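Local structure of sugar ABC transporter (Agrobacterium radiobacter, 4RXT) at residues D13-Y18 and G41-T46; I7-K12 and A65-P70; F17-V22 and G91-A96; T46-Q51 and P70-A75. The protein binds a pentose, captured here as alpha-L-arabinopyranose in the cleft between two lobes, and probably hands sugar to an ABC transporter for uptake. One frame throughout, in Å; residues are numbered along the deposited sequence.

Contact 1 of 4, residues D13-Y18 and G41-T46; sequences DTTSFY and GAQAET. With ARA (alpha-L-arabinopyranose), chain B.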
loop_
_atom_site.group_PDB
_atom_site.type_symbol
_atom_site.label_atom_id
_atom_site.label_comp_id
_atom_site.label_asym_id
_atom_site.label_seq_id
_atom_site.Cartn_x
_atom_site.Cartn_y
_atom_site.Cartn_z
ATOM N N ASP A 13 5.167 0.764 9.338
ATOM C CA ASP A 13 4.365 1.081 10.529
ATOM C C ASP A 13 3.831 -0.221 11.115
ATOM O O ASP A 13 2.956 -0.858 10.544
ATOM C CB ASP A 13 3.207 2.027 10.156
ATOM C CG ASP A 13 2.284 2.393 11.369
ATOM O OD1 ASP A 13 2.431 1.814 12.473
ATOM O OD2 ASP A 13 1.375 3.233 11.212
ATOM N N THR A 14 4.367 -0.597 12.265
ATOM C CA THR A 14 3.996 -1.871 12.911
ATOM C C THR A 14 2.569 -1.935 13.457
ATOM O O THR A 14 2.105 -3.022 13.766
ATOM C CB THR A 14 4.965 -2.198 14.068
ATOM O OG1 THR A 14 4.894 -1.153 15.063
ATOM C CG2 THR A 14 6.405 -2.375 13.557
ATOM N N THR A 15 1.902 -0.790 13.577
ATOM C CA THR A 15 0.524 -0.703 14.077
ATOM C C THR A 15 -0.557 -0.860 13.007
ATOM O O THR A 15 -1.732 -0.914 13.314
ATOM C CB THR A 15 0.281 0.645 14.801
ATOM O OG1 THR A 15 0.225 1.720 13.851
ATOM C CG2 THR A 15 1.385 0.931 15.826
ATOM N N SER A 16 -0.149 -0.936 11.755
ATOM C CA SER A 16 -1.063 -1.024 10.614
ATOM C C SER A 16 -1.370 -2.486 10.290
ATOM O O SER A 16 -0.473 -3.286 10.222
ATOM C CB SER A 16 -0.375 -0.373 9.402
ATOM O OG SER A 16 -1.014 -0.679 8.160
ATOM N N PHE A 17 -2.644 -2.816 10.079
ATOM C CA PHE A 17 -3.008 -4.186 9.719
ATOM C C PHE A 17 -2.304 -4.658 8.458
ATOM O O PHE A 17 -1.926 -5.817 8.351
ATOM C CB PHE A 17 -4.502 -4.302 9.533
ATOM C CG PHE A 17 -4.976 -5.683 9.220
ATOM C CD1 PHE A 17 -4.965 -6.656 10.184
ATOM C CD2 PHE A 17 -5.430 -5.987 7.956
ATOM C CE1 PHE A 17 -5.433 -7.936 9.888
ATOM C CE2 PHE A 17 -5.906 -7.234 7.643
ATOM C CZ PHE A 17 -5.887 -8.221 8.606
ATOM N N TYR A 18 -2.162 -3.769 7.483
ATOM C CA TYR A 18 -1.479 -4.151 6.268
ATOM C C TYR A 18 -0.051 -4.665 6.554
ATOM O O TYR A 18 0.358 -5.721 6.063
ATOM C CB TYR A 18 -1.399 -2.952 5.342
ATOM C CG TYR A 18 -0.674 -3.251 4.053
ATOM C CD1 TYR A 18 -1.329 -3.805 2.957
ATOM C CD2 TYR A 18 0.693 -2.952 3.903
ATOM C CE1 TYR A 18 -0.656 -4.058 1.768
ATOM C CE2 TYR A 18 1.357 -3.229 2.721
ATOM C CZ TYR A 18 0.679 -3.742 1.643
ATOM O OH TYR A 18 1.330 -4.003 0.454
ATOM N N GLY A 41 10.394 -1.740 12.842
ATOM C CA GLY A 41 9.655 -0.655 12.224
ATOM C C GLY A 41 9.195 0.394 13.229
ATOM O O GLY A 41 9.089 0.125 14.438
ATOM N N ALA A 42 8.979 1.607 12.719
ATOM C CA ALA A 42 8.420 2.696 13.479
ATOM C C ALA A 42 6.924 2.449 13.629
ATOM O O ALA A 42 6.385 1.440 13.140
ATOM C CB ALA A 42 8.715 4.046 12.803
ATOM N N GLN A 43 6.266 3.367 14.325
ATOM C CA GLN A 43 4.815 3.213 14.652
ATOM C C GLN A 43 4.005 4.256 13.873
ATOM O O GLN A 43 2.862 4.573 14.200
ATOM C CB GLN A 43 4.591 3.344 16.147
ATOM C CG GLN A 43 4.954 2.102 16.950
ATOM C CD GLN A 43 6.436 1.785 16.884
ATOM O OE1 GLN A 43 6.840 0.708 16.398
ATOM N NE2 GLN A 43 7.257 2.711 17.371
ATOM N N ALA A 44 4.613 4.789 12.812
ATOM C CA ALA A 44 3.916 5.688 11.908
ATOM C C ALA A 44 4.654 5.683 10.590
ATOM O O ALA A 44 5.875 5.759 10.579
ATOM C CB ALA A 44 3.848 7.099 12.448
ATOM N N GLU A 45 3.916 5.659 9.484
ATOM C CA GLU A 45 4.527 5.770 8.135
ATOM C C GLU A 45 5.235 7.129 7.936
ATOM O O GLU A 45 6.182 7.283 7.129
ATOM C CB GLU A 45 3.494 5.576 7.006
ATOM C CG GLU A 45 2.839 4.214 6.998
ATOM C CD GLU A 45 2.275 3.774 5.654
ATOM O OE1 GLU A 45 2.206 4.573 4.700
ATOM O OE2 GLU A 45 1.861 2.602 5.619
ATOM N N THR A 46 4.775 8.125 8.666
ATOM C CA THR A 46 5.306 9.479 8.566
ATOM C C THR A 46 6.589 9.664 9.352
ATOM O O THR A 46 7.242 10.706 9.243
ATOM C CB THR A 46 4.267 10.494 9.093
ATOM O OG1 THR A 46 3.851 10.113 10.420
ATOM C CG2 THR A 46 3.071 10.526 8.184
HETATM C C1 ARA B . -0.472 0.018 1.636
HETATM C C2 ARA B . 0.708 0.531 0.788
HETATM C C3 ARA B . 1.832 0.977 1.708
HETATM C C4 ARA B . 1.331 1.964 2.777
HETATM C C5 ARA B . -0.137 1.969 2.867
HETATM O O1 ARA B . -1.420 0.263 0.603
HETATM O O2 ARA B . 1.210 -0.510 -0.071
HETATM O O3 ARA B . 2.902 1.486 0.895
HETATM O O4 ARA B . 1.561 3.331 2.425
HETATM O O5 ARA B . -0.757 0.672 2.866
HETATM O O HOH W 1 0.325 5.080 12.801
HETATM O O HOH W 2 0.092 4.048 15.756
HETATM O O HOH W 3 -1.067 1.065 5.291
#
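Asp13 presses its carboxylate onto a peptide group, with OD1 only 3.2 Å from the carbonyl carbon C of Gln43 and OD2 resting on CA of Ala44. CG stands anti to the backbone N (chi1 179°), and OD1 is gripped twice from its own segment. Thr15 N reaches it at 2.9 Å, closing an Asx turn, and Thr15 OG1 donates to it at 2.6 Å, both coming from the same face of the carboxylate. A water donates to Asp13 OD2 and to Gln43 O, and a second donates to Thr15 OG1 and that same carbonyl; these bridges probably ease the meeting of so many oxygens. Beside them Thr14 N gives a direct backbone bond between the segments, 3.0 Å to Ala42 O and close to straight. The Thr15 side chain lies roughly perpendicular to that of Gln43, its CG2 3.9 Å from Gln43 CG. Deeper in, CB of Asp13 packs against CG of Glu45, whose extended chain carries OE1 to within 2.7 Å of the arabinose O4, which donates to it; OE2 is bonded to Trp19 NE1. The two loops leave neighbouring parallel strands, 9-11 and 39-41, and meet just past the strand ends, one running into helix 17-33 through the Ser16 N-cap and the other toward helix 48-60.

Contact 2 of 4, residues I7-K12 and A65-P70; sequences IPIIVK and AIVISP. With ARA (alpha-L-arabinopyranose), chain B.
Ile10 reaches from Ile68 back to Ile66 on one face of the sheet. Its CB sits 4.0 Å from CG1 of Ile68, the bridge partner, and its CG2 meets CD1 of Ile68. CG1, anti to the carbonyl carbon (chi1 -56°), comes within 4.2 Å of Val67 O, and the tip CD1 ends on CG2 of Ile66, 3.9 Å away. On the other face the Ile9 and Val67 side chains run alongside one another, CD1 of Ile9 3.9 Å from CG1 of Val67. Between these layers the parallel strands are stitched by Val67 N to Pro8 O, Ile10 N to Val67 O at 2.8 Å, and Ser69 N to Ile10 O. Past the last of these the character changes. Lys12 CG rests near Ser69 O and OG, CE lies 3.3 Å from Pro70 O, and the extended chain brings NZ to the arabinose O3, to which it donates at 3.1 Å. NZ also has a weak bond to Ser94 OG and a long, weak ion pair with Asp93. The pair therefore joins apolar faces and backbone bonds in the buried sheet to a polar carboxyl-terminal end, where Lys12, just after strand 9-11, offers the sugar a donor that is probably positively charged.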
loop_
_atom_site.group_PDB
_atom_site.type_symbol
_atom_site.label_atom_id
_atom_site.label_comp_id
_atom_site.label_asym_id
_atom_site.label_seq_id
_atom_site.Cartn_x
_atom_site.Cartn_y
_atom_site.Cartn_z
ATOM N N ILE A 7 17.868 -12.166 9.390
ATOM C CA ILE A 7 17.349 -11.300 8.315
ATOM C C ILE A 7 16.175 -10.488 8.879
ATOM O O ILE A 7 15.040 -10.961 8.898
ATOM C CB ILE A 7 16.951 -12.117 7.048
ATOM C CG1 ILE A 7 18.146 -12.931 6.566
ATOM C CG2 ILE A 7 16.448 -11.159 5.973
ATOM C CD1 ILE A 7 17.872 -13.830 5.376
ATOM N N PRO A 8 16.464 -9.284 9.397
ATOM C CA PRO A 8 15.409 -8.397 9.827
ATOM C C PRO A 8 14.507 -7.954 8.684
ATOM O O PRO A 8 14.951 -7.829 7.535
ATOM C CB PRO A 8 16.144 -7.178 10.385
ATOM C CG PRO A 8 17.545 -7.617 10.577
ATOM C CD PRO A 8 17.773 -8.645 9.536
ATOM N N ILE A 9 13.262 -7.690 9.036
ATOM C CA ILE A 9 12.316 -7.016 8.145
ATOM C C ILE A 9 11.890 -5.709 8.813
ATOM O O ILE A 9 11.542 -5.688 10.011
ATOM C CB ILE A 9 11.071 -7.886 7.795
ATOM C CG1 ILE A 9 10.213 -7.164 6.741
ATOM C CG2 ILE A 9 10.301 -8.362 9.045
ATOM C CD1 ILE A 9 9.268 -8.102 6.005
ATOM N N ILE A 10 11.952 -4.640 8.023
ATOM C CA ILE A 10 11.642 -3.299 8.491
ATOM C C ILE A 10 10.456 -2.814 7.692
ATOM O O ILE A 10 10.543 -2.578 6.492
ATOM C CB ILE A 10 12.837 -2.322 8.296
ATOM C CG1 ILE A 10 14.083 -2.868 8.993
ATOM C CG2 ILE A 10 12.478 -0.919 8.814
ATOM C CD1 ILE A 10 15.356 -2.131 8.649
ATOM N N VAL A 11 9.331 -2.676 8.372
ATOM C CA VAL A 11 8.099 -2.212 7.758
ATOM C C VAL A 11 7.894 -0.725 8.005
ATOM O O VAL A 11 8.626 -0.129 8.799
ATOM C CB VAL A 11 6.885 -3.016 8.215
ATOM C CG1 VAL A 11 7.055 -4.484 7.800
ATOM C CG2 VAL A 11 6.681 -2.879 9.722
ATOM N N LYS A 12 6.937 -0.116 7.301
ATOM C CA LYS A 12 6.691 1.339 7.488
ATOM C C LYS A 12 6.041 1.660 8.841
ATOM O O LYS A 12 6.225 2.741 9.369
ATOM C CB LYS A 12 5.785 1.903 6.385
ATOM C CG LYS A 12 6.302 1.764 4.966
ATOM C CD LYS A 12 5.462 2.577 4.013
ATOM C CE LYS A 12 5.890 2.430 2.571
ATOM N NZ LYS A 12 5.130 3.399 1.723
ATOM N N ALA A 65 21.154 -10.246 5.746
ATOM C CA ALA A 65 20.449 -9.456 4.767
ATOM C C ALA A 65 19.363 -8.664 5.511
ATOM O O ALA A 65 19.089 -8.954 6.678
ATOM C CB ALA A 65 19.848 -10.352 3.701
ATOM N N ILE A 66 18.767 -7.703 4.827
ATOM C CA ILE A 66 17.656 -6.926 5.355
ATOM C C ILE A 66 16.572 -6.797 4.293
ATOM O O ILE A 66 16.875 -6.556 3.107
ATOM C CB ILE A 66 18.112 -5.492 5.803
ATOM C CG1 ILE A 66 19.019 -5.568 7.042
ATOM C CG2 ILE A 66 16.908 -4.575 6.067
ATOM C CD1 ILE A 66 19.856 -4.322 7.271
ATOM N N VAL A 67 15.328 -6.968 4.735
ATOM C CA VAL A 67 14.151 -6.667 3.922
ATOM C C VAL A 67 13.554 -5.377 4.439
ATOM O O VAL A 67 13.354 -5.213 5.634
ATOM C CB VAL A 67 13.082 -7.782 3.970
ATOM C CG1 VAL A 67 11.838 -7.403 3.152
ATOM C CG2 VAL A 67 13.678 -9.094 3.478
ATOM N N ILE A 68 13.281 -4.440 3.547
ATOM C CA ILE A 68 12.703 -3.162 3.940
ATOM C C ILE A 68 11.624 -2.680 2.979
ATOM O O ILE A 68 11.748 -2.847 1.764
ATOM C CB ILE A 68 13.795 -2.067 4.116
ATOM C CG1 ILE A 68 13.240 -0.737 4.618
ATOM C CG2 ILE A 68 14.618 -1.855 2.838
ATOM C CD1 ILE A 68 14.270 0.203 5.194
ATOM N N SER A 69 10.587 -2.063 3.564
ATOM C CA SER A 69 9.587 -1.275 2.811
ATOM C C SER A 69 9.902 0.202 3.036
ATOM O O SER A 69 9.455 0.765 3.994
ATOM C CB SER A 69 8.148 -1.595 3.266
ATOM O OG SER A 69 8.002 -1.245 4.619
ATOM N N PRO A 70 10.665 0.821 2.113
ATOM C CA PRO A 70 11.050 2.203 2.336
ATOM C C PRO A 70 9.856 3.130 2.480
ATOM O O PRO A 70 9.007 3.192 1.609
ATOM C CB PRO A 70 11.875 2.562 1.101
ATOM C CG PRO A 70 12.314 1.265 0.517
ATOM C CD PRO A 70 11.254 0.257 0.887
HETATM C C1 ARA B . -0.472 0.018 1.636
HETATM C C2 ARA B . 0.708 0.531 0.788
HETATM C C3 ARA B . 1.832 0.977 1.708
HETATM C C4 ARA B . 1.331 1.964 2.777
HETATM C C5 ARA B . -0.137 1.969 2.867
HETATM O O1 ARA B . -1.420 0.263 0.603
HETATM O O2 ARA B . 1.210 -0.510 -0.071
HETATM O O3 ARA B . 2.902 1.486 0.895
HETATM O O4 ARA B . 1.561 3.331 2.425
HETATM O O5 ARA B . -0.757 0.672 2.866
#

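Contact 3 of 4, residues F17-V22 and G91-A96; sequences FYWQIV and GIDSGA. With ARA (alpha-L-arabinopyranose), chain B.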
loop_
_atom_site.group_PDB
_atom_site.type_symbol
_atom_site.label_atom_id
_atom_site.label_comp_id
_atom_site.label_asym_id
_atom_site.label_seq_id
_atom_site.Cartn_x
_atom_site.Cartn_y
_atom_site.Cartn_z
ATOM N N PHE A 17 -2.644 -2.816 10.079
ATOM C CA PHE A 17 -3.008 -4.186 9.719
ATOM C C PHE A 17 -2.304 -4.658 8.458
ATOM O O PHE A 17 -1.926 -5.817 8.351
ATOM C CB PHE A 17 -4.502 -4.302 9.533
ATOM C CG PHE A 17 -4.976 -5.683 9.220
ATOM C CD1 PHE A 17 -4.965 -6.656 10.184
ATOM C CD2 PHE A 17 -5.430 -5.987 7.956
ATOM C CE1 PHE A 17 -5.433 -7.936 9.888
ATOM C CE2 PHE A 17 -5.906 -7.234 7.643
ATOM C CZ PHE A 17 -5.887 -8.221 8.606
ATOM N N TYR A 18 -2.162 -3.769 7.483
ATOM C CA TYR A 18 -1.479 -4.151 6.268
ATOM C C TYR A 18 -0.051 -4.665 6.554
ATOM O O TYR A 18 0.358 -5.721 6.063
ATOM C CB TYR A 18 -1.399 -2.952 5.342
ATOM C CG TYR A 18 -0.674 -3.251 4.053
ATOM C CD1 TYR A 18 -1.329 -3.805 2.957
ATOM C CD2 TYR A 18 0.693 -2.952 3.903
ATOM C CE1 TYR A 18 -0.656 -4.058 1.768
ATOM C CE2 TYR A 18 1.357 -3.229 2.721
ATOM C CZ TYR A 18 0.679 -3.742 1.643
ATOM O OH TYR A 18 1.330 -4.003 0.454
ATOM N N TRP A 19 0.697 -3.877 7.329
ATOM C CA TRP A 19 2.079 -4.269 7.672
ATOM C C TRP A 19 2.142 -5.485 8.559
ATOM O O TRP A 19 3.095 -6.230 8.511
ATOM C CB TRP A 19 2.893 -3.095 8.274
ATOM C CG TRP A 19 3.068 -2.015 7.264
ATOM C CD1 TRP A 19 2.474 -0.808 7.263
ATOM C CD2 TRP A 19 3.733 -2.149 6.015
ATOM N NE1 TRP A 19 2.751 -0.138 6.099
ATOM C CE2 TRP A 19 3.543 -0.944 5.319
ATOM C CE3 TRP A 19 4.477 -3.160 5.426
ATOM C CZ2 TRP A 19 4.076 -0.745 4.084
ATOM C CZ3 TRP A 19 5.015 -2.957 4.202
ATOM C CH2 TRP A 19 4.805 -1.767 3.545
ATOM N N GLN A 20 1.104 -5.678 9.367
ATOM C CA GLN A 20 1.007 -6.908 10.181
ATOM C C GLN A 20 0.844 -8.160 9.305
ATOM O O GLN A 20 1.346 -9.236 9.633
ATOM C CB GLN A 20 -0.104 -6.789 11.206
ATOM C CG GLN A 20 0.275 -5.765 12.265
ATOM C CD GLN A 20 -0.884 -5.203 13.067
ATOM O OE1 GLN A 20 -2.042 -5.629 12.923
ATOM N NE2 GLN A 20 -0.581 -4.195 13.904
ATOM N N ILE A 21 0.219 -8.010 8.151
ATOM C CA ILE A 21 0.111 -9.132 7.192
ATOM C C ILE A 21 1.496 -9.431 6.623
ATOM O O ILE A 21 1.932 -10.556 6.571
ATOM C CB ILE A 21 -0.868 -8.865 6.030
ATOM C CG1 ILE A 21 -2.313 -8.684 6.541
ATOM C CG2 ILE A 21 -0.818 -10.037 5.033
ATOM C CD1 ILE A 21 -3.253 -8.075 5.504
ATOM N N VAL A 22 2.201 -8.373 6.193
ATOM C CA VAL A 22 3.608 -8.506 5.735
ATOM C C VAL A 22 4.464 -9.219 6.784
ATOM O O VAL A 22 5.208 -10.151 6.478
ATOM C CB VAL A 22 4.228 -7.141 5.392
ATOM C CG1 VAL A 22 5.706 -7.291 5.031
ATOM C CG2 VAL A 22 3.442 -6.462 4.292
ATOM N N GLY A 91 14.118 -4.971 -1.248
ATOM C CA GLY A 91 12.995 -4.035 -1.084
ATOM C C GLY A 91 11.641 -4.663 -1.313
ATOM O O GLY A 91 11.488 -5.603 -2.106
ATOM N N ILE A 92 10.656 -4.136 -0.581
ATOM C CA ILE A 92 9.257 -4.504 -0.814
ATOM C C ILE A 92 8.361 -3.254 -0.844
ATOM O O ILE A 92 8.683 -2.205 -0.252
ATOM C CB ILE A 92 8.724 -5.550 0.196
ATOM C CG1 ILE A 92 8.756 -5.025 1.625
ATOM C CG2 ILE A 92 9.504 -6.854 0.071
ATOM C CD1 ILE A 92 7.929 -5.872 2.591
ATOM N N ASP A 93 7.243 -3.389 -1.558
ATOM C CA ASP A 93 6.071 -2.490 -1.440
ATOM C C ASP A 93 6.158 -1.098 -2.069
ATOM O O ASP A 93 5.179 -0.659 -2.656
ATOM C CB ASP A 93 5.571 -2.425 0.019
ATOM C CG ASP A 93 4.332 -1.548 0.170
ATOM O OD1 ASP A 93 3.220 -2.072 -0.074
ATOM O OD2 ASP A 93 4.493 -0.346 0.488
ATOM N N SER A 94 7.283 -0.399 -1.892
ATOM C CA SER A 94 7.312 1.040 -2.101
ATOM C C SER A 94 8.755 1.413 -2.392
ATOM O O SER A 94 9.645 1.027 -1.673
ATOM C CB SER A 94 6.803 1.761 -0.832
ATOM O OG SER A 94 6.592 3.147 -1.018
ATOM N N GLY A 95 8.983 2.146 -3.470
ATOM C CA GLY A 95 10.347 2.373 -3.953
ATOM C C GLY A 95 11.153 3.384 -3.165
ATOM O O GLY A 95 10.626 4.136 -2.346
ATOM N N ALA A 96 12.459 3.362 -3.421
ATOM C CA ALA A 96 13.360 4.361 -2.870
ATOM C C ALA A 96 14.325 4.802 -3.961
ATOM O O ALA A 96 14.599 4.078 -4.957
ATOM C CB ALA A 96 14.123 3.854 -1.640
HETATM C C1 ARA B . -0.472 0.018 1.636
HETATM C C2 ARA B . 0.708 0.531 0.788
HETATM C C3 ARA B . 1.832 0.977 1.708
HETATM C C4 ARA B . 1.331 1.964 2.777
HETATM C C5 ARA B . -0.137 1.969 2.867
HETATM O O1 ARA B . -1.420 0.263 0.603
HETATM O O2 ARA B . 1.210 -0.510 -0.071
HETATM O O3 ARA B . 2.902 1.486 0.895
HETATM O O4 ARA B . 1.561 3.331 2.425
HETATM O O5 ARA B . -0.757 0.672 2.866
#
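Tyr18 and Trp19 present their flat groups to Asp93 and the sugar together. C1 of the arabinose lies 3.7 Å above the Tyr18 plane, over the ring centre, while Trp19 CD2 sits at that ring's edge, in its plane. Seen from the indole, CD2 of Tyr18 is over the centre of one face, so the two neighbours in the helix make a T-shaped pair. The far edge of the indole meets the second segment: CH2 is 3.4 Å from Asp93 OD2, near the ring plane, with CD1 of Ile92 at the same edge. Ring and carboxylate are turned 76° against each other. At the polar end of Trp19, NE1, held by Glu45, helps set the rotation of the indole.

Asp93 then works with both oxygens. OD1 accepts from Tyr18 OH at 2.8 Å, on the anti side and 25° out of plane, and also from the sugar O2. OD2 takes the sugar O3 in a very short bond of 2.5 Å. The residue has a positive phi (75°), and Ser94 N bonds back to Ile92 O around it, as in a classic gamma turn. Behind the pocket Val22 CG1 and Ile92 CD1 meet tip to tip, 3.6 Å apart. A carboxylate binding two adjacent hydroxyls in bidentate fashion, beside an aromatic ring under the sugar, is the familiar pattern of a periplasmic sugar-binding site, here built where helix 17-33 starts and strand 89-92 ends.

Contact 4 of 4, residues T46-Q51 and P70-A75; sequences TDVNGQ and PTEFKA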
loop_
_atom_site.group_PDB
_atom_site.type_symbol
_atom_site.label_atom_id
_atom_site.label_comp_id
_atom_site.label_asym_id
_atom_site.label_seq_id
_atom_site.Cartn_x
_atom_site.Cartn_y
_atom_site.Cartn_z
ATOM N N THR A 46 4.775 8.125 8.666
ATOM C CA THR A 46 5.306 9.479 8.566
ATOM C C THR A 46 6.589 9.664 9.352
ATOM O O THR A 46 7.242 10.706 9.243
ATOM C CB THR A 46 4.267 10.494 9.093
ATOM O OG1 THR A 46 3.851 10.113 10.420
ATOM C CG2 THR A 46 3.071 10.526 8.184
ATOM N N ASP A 47 6.950 8.671 10.172
ATOM C CA ASP A 47 8.190 8.724 10.953
ATOM C C ASP A 47 9.323 8.196 10.076
ATOM O O ASP A 47 9.807 7.083 10.214
ATOM C CB ASP A 47 8.050 7.975 12.282
ATOM C CG ASP A 47 9.188 8.243 13.226
ATOM O OD1 ASP A 47 10.109 9.041 12.892
ATOM O OD2 ASP A 47 9.177 7.636 14.325
ATOM N N VAL A 48 9.798 9.080 9.204
ATOM C CA VAL A 48 10.819 8.673 8.267
ATOM C C VAL A 48 12.162 8.537 8.976
ATOM O O VAL A 48 12.906 7.593 8.748
ATOM C CB VAL A 48 10.895 9.694 7.139
ATOM C CG1 VAL A 48 11.976 9.323 6.134
ATOM C CG2 VAL A 48 9.567 9.809 6.427
ATOM N N ASN A 49 12.453 9.494 9.853
ATOM C CA ASN A 49 13.680 9.452 10.654
ATOM C C ASN A 49 13.725 8.154 11.457
ATOM O O ASN A 49 14.772 7.535 11.595
ATOM C CB ASN A 49 13.742 10.651 11.617
ATOM C CG ASN A 49 15.075 10.777 12.318
ATOM O OD1 ASN A 49 16.134 10.647 11.705
ATOM N ND2 ASN A 49 15.034 11.076 13.586
ATOM N N GLY A 50 12.555 7.762 11.986
ATOM C CA GLY A 50 12.426 6.574 12.778
ATOM C C GLY A 50 12.857 5.372 11.983
ATOM O O GLY A 50 13.606 4.520 12.473
ATOM N N GLN A 51 12.382 5.290 10.757
ATOM C CA GLN A 51 12.784 4.171 9.901
ATOM C C GLN A 51 14.283 4.198 9.571
ATOM O O GLN A 51 14.943 3.176 9.563
ATOM C CB GLN A 51 11.951 4.122 8.614
ATOM C CG GLN A 51 12.149 2.793 7.920
ATOM C CD GLN A 51 11.449 2.665 6.591
ATOM O OE1 GLN A 51 11.684 3.430 5.672
ATOM N NE2 GLN A 51 10.574 1.686 6.482
ATOM N N PRO A 70 10.665 0.821 2.113
ATOM C CA PRO A 70 11.050 2.203 2.336
ATOM C C PRO A 70 9.856 3.130 2.480
ATOM O O PRO A 70 9.007 3.192 1.609
ATOM C CB PRO A 70 11.875 2.562 1.101
ATOM C CG PRO A 70 12.314 1.265 0.517
ATOM C CD PRO A 70 11.254 0.257 0.887
ATOM N N THR A 71 9.838 3.915 3.560
ATOM C CA THR A 71 8.672 4.701 3.862
ATOM C C THR A 71 8.498 5.959 3.013
ATOM O O THR A 71 7.392 6.379 2.737
ATOM C CB THR A 71 8.553 4.954 5.372
ATOM O OG1 THR A 71 7.186 5.280 5.673
ATOM C CG2 THR A 71 9.504 6.047 5.805
ATOM N N GLU A 72 9.606 6.541 2.548
ATOM C CA GLU A 72 9.565 7.768 1.758
ATOM C C GLU A 72 10.649 7.538 0.681
ATOM O O GLU A 72 11.754 7.077 0.983
ATOM C CB GLU A 72 9.872 8.985 2.679
ATOM C CG GLU A 72 9.292 10.354 2.281
ATOM C CD GLU A 72 10.191 11.226 1.398
ATOM O OE1 GLU A 72 11.352 10.890 1.147
ATOM O OE2 GLU A 72 9.713 12.281 0.941
ATOM N N PHE A 73 10.319 7.865 -0.571
ATOM C CA PHE A 73 11.149 7.545 -1.729
ATOM C C PHE A 73 12.524 8.230 -1.723
ATOM O O PHE A 73 13.557 7.571 -1.823
ATOM C CB PHE A 73 10.387 7.919 -3.032
ATOM C CG PHE A 73 11.156 7.671 -4.284
ATOM C CD1 PHE A 73 11.136 6.445 -4.893
ATOM C CD2 PHE A 73 11.907 8.698 -4.864
ATOM C CE1 PHE A 73 11.871 6.210 -6.057
ATOM C CE2 PHE A 73 12.643 8.472 -6.025
ATOM C CZ PHE A 73 12.623 7.227 -6.628
ATOM N N LYS A 74 12.520 9.557 -1.630
ATOM C CA LYS A 74 13.777 10.296 -1.682
ATOM C C LYS A 74 14.606 10.074 -0.419
ATOM O O LYS A 74 15.790 9.736 -0.482
ATOM C CB LYS A 74 13.555 11.807 -1.900
ATOM C CG LYS A 74 14.796 12.620 -2.292
ATOM C CD LYS A 74 14.366 13.832 -3.124
ATOM C CE LYS A 74 15.510 14.530 -3.850
ATOM N NZ LYS A 74 15.291 16.006 -3.999
ATOM N N ALA A 75 13.971 10.200 0.747
ATOM C CA ALA A 75 14.726 10.176 2.027
ATOM C C ALA A 75 15.427 8.835 2.333
ATOM O O ALA A 75 16.400 8.784 3.068
ATOM C CB ALA A 75 13.818 10.542 3.189
#
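Gln51 reaches Thr71 because its CG stands anti to the backbone N (chi1 -166°) and the chain continues extended beyond it. The two side chains run antiparallel alongside each other. Thr71 has its own OG1 anti to the backbone N (chi1 -159°), which leaves CG2 in the crowded position between N and the carbonyl carbon, 3.4 Å from Gln51 OE1. That oxygen accepts from Thr71 N at 2.8 Å, the donor tilted somewhat from the amide plane. The other end of the same amide, NE2, donates to Ser69 O, so one side chain holds the backbone before and after Pro70. OG1 of Thr71 is bonded to the carbonyl of Glu45, which binds the sugar.

Helix 48-60 is the crossover of a beta-alpha-beta unit, joining strand 39-41 to strand 66-68 past the intervening strand 9-11, and this contact ties its first turn to the loop that follows the second strand. Asp47 is the N-cap of that helix: its OD1 accepts from Gly50 N at 2.9 Å, approached from well above the carboxylate plane.

Val48, next to the cap, spreads two methyls over the loop. CG2 touches Thr71 CG2 and Glu72 CB, each 3.8 Å away, and CG1 lies 3.7 Å from Ala75 CB. Glu72 gives Val48 its CB, then bends away at chi2. Its carboxylate turns back to the loop, where OE1 accepts from Ala75 N at 2.7 Å, nearly along the C-O bond.

In the fold
All four contacts belong to the amino-terminal lobe. Contacts 1, 3 and 4 lie at the carboxyl ends of its parallel strands, while contact 2 runs along two of them. Contacts 2 and 3 are buried: contact 2 joins adjacent strands by backbone bonds and aliphatic faces, contact 3 sets aromatic rings and a carboxylate against the sugar. Contacts 1 and 4 are partly buried. Contact 1 combines a backbone bond, turns and bridging waters, contact 4 a helix cap, an amide and a few methyls. Contacts 1 and 3 share the start of helix 17-33, contacts 1 and 4 Thr46, and contacts 2 and 4 Pro70. All but contact 4, one shell behind, touch the arabinose.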